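Local coordinates for amidohydrolase (Xanthomonas campestris pv. campestris, PDB 4DZH), which probably deaminates adenosine-type nucleosides such as 5'-methylthioadenosine, as a zinc-binding amidohydrolase of the ATZ/TRZ family built on a TIM barrel, at residues R66-G74 against D380-A388. Residues are numbered along the deposited sequence; the frame is centred on the assembly and turned at random.
Sequences RPDAALMPG and DLVCVDLSA
Ala70 and Met72 pair with Val384 and Val382 where two antiparallel strands of an amidohydrolase run side by side, joining chain regions some 300 residues apart. Strand 381-385 lies between strand 69-80, whose far end carries the zinc ligand His79, and strand 410-415. Each of the two hydrogen-bonded pairs contributes two backbone bonds, the shorter being Val384 N to Ala70 O and Val382 N to Met72 O, both 2.8 Å. Beyond them the bonding continues less regularly: Leu386 N reaches Asp68 O at 3.1 Å, and Gly74 N meets Asp380 O from above the carbonyl plane.

Apolar packing divides between the two faces. On one, Leu71 has CG anti to the backbone N (chi1 -177°), which carries CD1 across to Cys383 SG at 3.7 Å and to Leu381 CB; Ile18 and Val38 of the neighbouring small sheet cover both leucines. The aliphatic part of Arg66 rests on the same sulfur through CG, while its guanidinium forms a salt bridge with Asp412. On the other face Met72, extended beyond CG, lays its CE obliquely against Val384 CG2, and Ala70 CB touches Leu386 CD1.

Past Asp385, Asp68 CB abuts Ser387 CB at 3.6 Å. Asp385 OD1 accepts from Ser387 N, above the carboxylate plane, which makes an Asx turn; the same oxygen also takes Ser387 OG, at 2.7 Å, through its syn lone pair.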
loop_
_atom_site.group_PDB
_atom_site.type_symbol
_atom_site.label_atom_id
_atom_site.label_comp_id
_atom_site.label_asym_id
_atom_site.label_seq_id
_atom_site.Cartn_x
_atom_site.Cartn_y
_atom_site.Cartn_z
ATOM N N ARG A 66 20.745 -11.749 12.443
ATOM C CA ARG A 66 20.169 -10.663 11.644
ATOM C C ARG A 66 20.087 -9.463 12.559
ATOM O O ARG A 66 19.022 -9.126 13.060
ATOM C CB ARG A 66 18.774 -11.066 11.171
ATOM C CG ARG A 66 18.762 -12.220 10.213
ATOM C CD ARG A 66 19.402 -11.893 8.863
ATOM N NE ARG A 66 19.291 -13.040 7.952
ATOM C CZ ARG A 66 20.229 -13.973 7.759
ATOM N NH1 ARG A 66 21.406 -13.935 8.410
ATOM N NH2 ARG A 66 20.016 -14.967 6.898
ATOM N N PRO A 67 21.233 -8.834 12.843
ATOM C CA PRO A 67 21.232 -7.779 13.865
ATOM C C PRO A 67 20.455 -6.518 13.484
ATOM O O PRO A 67 20.156 -5.713 14.375
ATOM C CB PRO A 67 22.717 -7.476 14.031
ATOM C CG PRO A 67 23.325 -7.905 12.739
ATOM C CD PRO A 67 22.573 -9.079 12.280
ATOM N N ASP A 68 20.108 -6.365 12.207
ATOM C CA ASP A 68 19.405 -5.162 11.725
ATOM C C ASP A 68 17.910 -5.422 11.552
ATOM O O ASP A 68 17.149 -4.521 11.134
ATOM C CB ASP A 68 19.983 -4.681 10.385
ATOM C CG ASP A 68 21.413 -4.141 10.511
ATOM O OD1 ASP A 68 21.728 -3.477 11.530
ATOM O OD2 ASP A 68 22.214 -4.369 9.573
ATOM N N ALA A 69 17.481 -6.633 11.880
ATOM C CA ALA A 69 16.131 -7.067 11.479
ATOM C C ALA A 69 15.217 -7.133 12.677
ATOM O O ALA A 69 15.693 -7.351 13.805
ATOM C CB ALA A 69 16.177 -8.456 10.812
ATOM N N ALA A 70 13.906 -7.008 12.423
ATOM C CA ALA A 70 12.870 -7.405 13.386
ATOM C C ALA A 70 12.495 -8.843 13.089
ATOM O O ALA A 70 12.340 -9.232 11.935
ATOM C CB ALA A 70 11.644 -6.537 13.232
ATOM N N LEU A 71 12.357 -9.659 14.133
ATOM C CA LEU A 71 11.843 -11.018 13.996
ATOM C C LEU A 71 10.432 -11.044 14.585
ATOM O O LEU A 71 10.220 -10.600 15.716
ATOM C CB LEU A 71 12.773 -12.011 14.732
ATOM C CG LEU A 71 12.436 -13.508 14.638
ATOM C CD1 LEU A 71 12.498 -14.102 13.253
ATOM C CD2 LEU A 71 13.405 -14.285 15.551
ATOM N N MET A 72 9.469 -11.493 13.790
ATOM C CA MET A 72 8.059 -11.539 14.199
ATOM C C MET A 72 7.445 -12.863 13.694
ATOM O O MET A 72 8.052 -13.573 12.870
ATOM C CB MET A 72 7.314 -10.347 13.589
ATOM C CG MET A 72 7.219 -10.414 12.098
ATOM S SD MET A 72 6.454 -8.922 11.444
ATOM C CE MET A 72 6.006 -9.558 9.830
ATOM N N PRO A 73 6.237 -13.221 14.189
ATOM C CA PRO A 73 5.540 -14.401 13.643
ATOM C C PRO A 73 5.175 -14.158 12.189
ATOM O O PRO A 73 4.980 -12.994 11.804
ATOM C CB PRO A 73 4.251 -14.464 14.468
ATOM C CG PRO A 73 4.522 -13.657 15.743
ATOM C CD PRO A 73 5.428 -12.534 15.221
ATOM N N GLY A 74 5.087 -15.251 11.422
ATOM C CA GLY A 74 4.602 -15.116 10.057
ATOM C C GLY A 74 3.236 -14.466 10.031
ATOM O O GLY A 74 2.395 -14.626 10.917
ATOM N N ASP A 380 7.031 -20.559 13.056
ATOM C CA ASP A 380 6.660 -19.801 11.843
ATOM C C ASP A 380 7.075 -18.338 12.098
ATOM O O ASP A 380 6.397 -17.597 12.849
ATOM C CB ASP A 380 5.157 -19.843 11.619
ATOM C CG ASP A 380 4.609 -21.249 11.235
ATOM O OD1 ASP A 380 5.282 -22.293 11.379
ATOM O OD2 ASP A 380 3.446 -21.269 10.742
ATOM N N LEU A 381 8.176 -17.940 11.474
ATOM C CA LEU A 381 8.878 -16.707 11.837
ATOM C C LEU A 381 9.337 -15.972 10.595
ATOM O O LEU A 381 9.642 -16.617 9.572
ATOM C CB LEU A 381 10.110 -17.038 12.669
ATOM C CG LEU A 381 9.804 -17.837 13.936
ATOM C CD1 LEU A 381 11.072 -18.359 14.566
ATOM C CD2 LEU A 381 9.055 -16.949 14.891
ATOM N N VAL A 382 9.425 -14.660 10.739
ATOM C CA VAL A 382 9.855 -13.779 9.645
ATOM C C VAL A 382 10.850 -12.731 10.165
ATOM O O VAL A 382 10.612 -12.093 11.205
ATOM C CB VAL A 382 8.615 -13.091 9.029
ATOM C CG1 VAL A 382 9.087 -12.051 7.962
ATOM C CG2 VAL A 382 7.736 -14.134 8.368
ATOM N N CYS A 383 11.924 -12.532 9.393
ATOM C CA CYS A 383 12.891 -11.443 9.620
ATOM C C CYS A 383 12.560 -10.337 8.627
ATOM O O CYS A 383 12.509 -10.604 7.426
ATOM C CB CYS A 383 14.324 -11.916 9.370
ATOM S SG CYS A 383 15.003 -12.806 10.800
ATOM N N VAL A 384 12.366 -9.136 9.146
ATOM C CA VAL A 384 12.125 -7.947 8.298
ATOM C C VAL A 384 13.353 -7.061 8.475
ATOM O O VAL A 384 13.589 -6.588 9.585
ATOM C CB VAL A 384 10.841 -7.193 8.749
ATOM C CG1 VAL A 384 10.547 -6.060 7.765
ATOM C CG2 VAL A 384 9.677 -8.136 8.735
ATOM N N ASP A 385 14.093 -6.812 7.388
ATOM C CA ASP A 385 15.223 -5.857 7.437
ATOM C C ASP A 385 14.681 -4.481 7.750
ATOM O O ASP A 385 13.820 -4.010 7.013
ATOM C CB ASP A 385 15.928 -5.828 6.091
ATOM C CG ASP A 385 17.052 -4.812 6.052
ATOM O OD1 ASP A 385 17.730 -4.648 7.097
ATOM O OD2 ASP A 385 17.220 -4.164 4.992
ATOM N N LEU A 386 15.118 -3.841 8.834
ATOM C CA LEU A 386 14.690 -2.482 9.190
ATOM C C LEU A 386 15.813 -1.430 8.943
ATOM O O LEU A 386 15.618 -0.216 9.173
ATOM C CB LEU A 386 14.100 -2.392 10.583
ATOM C CG LEU A 386 12.780 -3.138 10.776
ATOM C CD1 LEU A 386 12.366 -2.966 12.230
ATOM C CD2 LEU A 386 11.661 -2.627 9.830
ATOM N N SER A 387 16.961 -1.905 8.473
ATOM C CA SER A 387 18.100 -1.022 8.258
ATOM C C SER A 387 17.972 -0.294 6.920
ATOM O O SER A 387 18.738 0.647 6.652
ATOM C CB SER A 387 19.393 -1.833 8.320
ATOM O OG SER A 387 19.562 -2.620 7.146
ATOM N N ALA A 388 17.032 -0.718 6.073
ATOM C CA ALA A 388 16.789 0.018 4.804
ATOM C C ALA A 388 16.415 1.461 5.084
ATOM O O ALA A 388 15.795 1.771 6.105
ATOM C CB ALA A 388 15.686 -0.669 3.991
#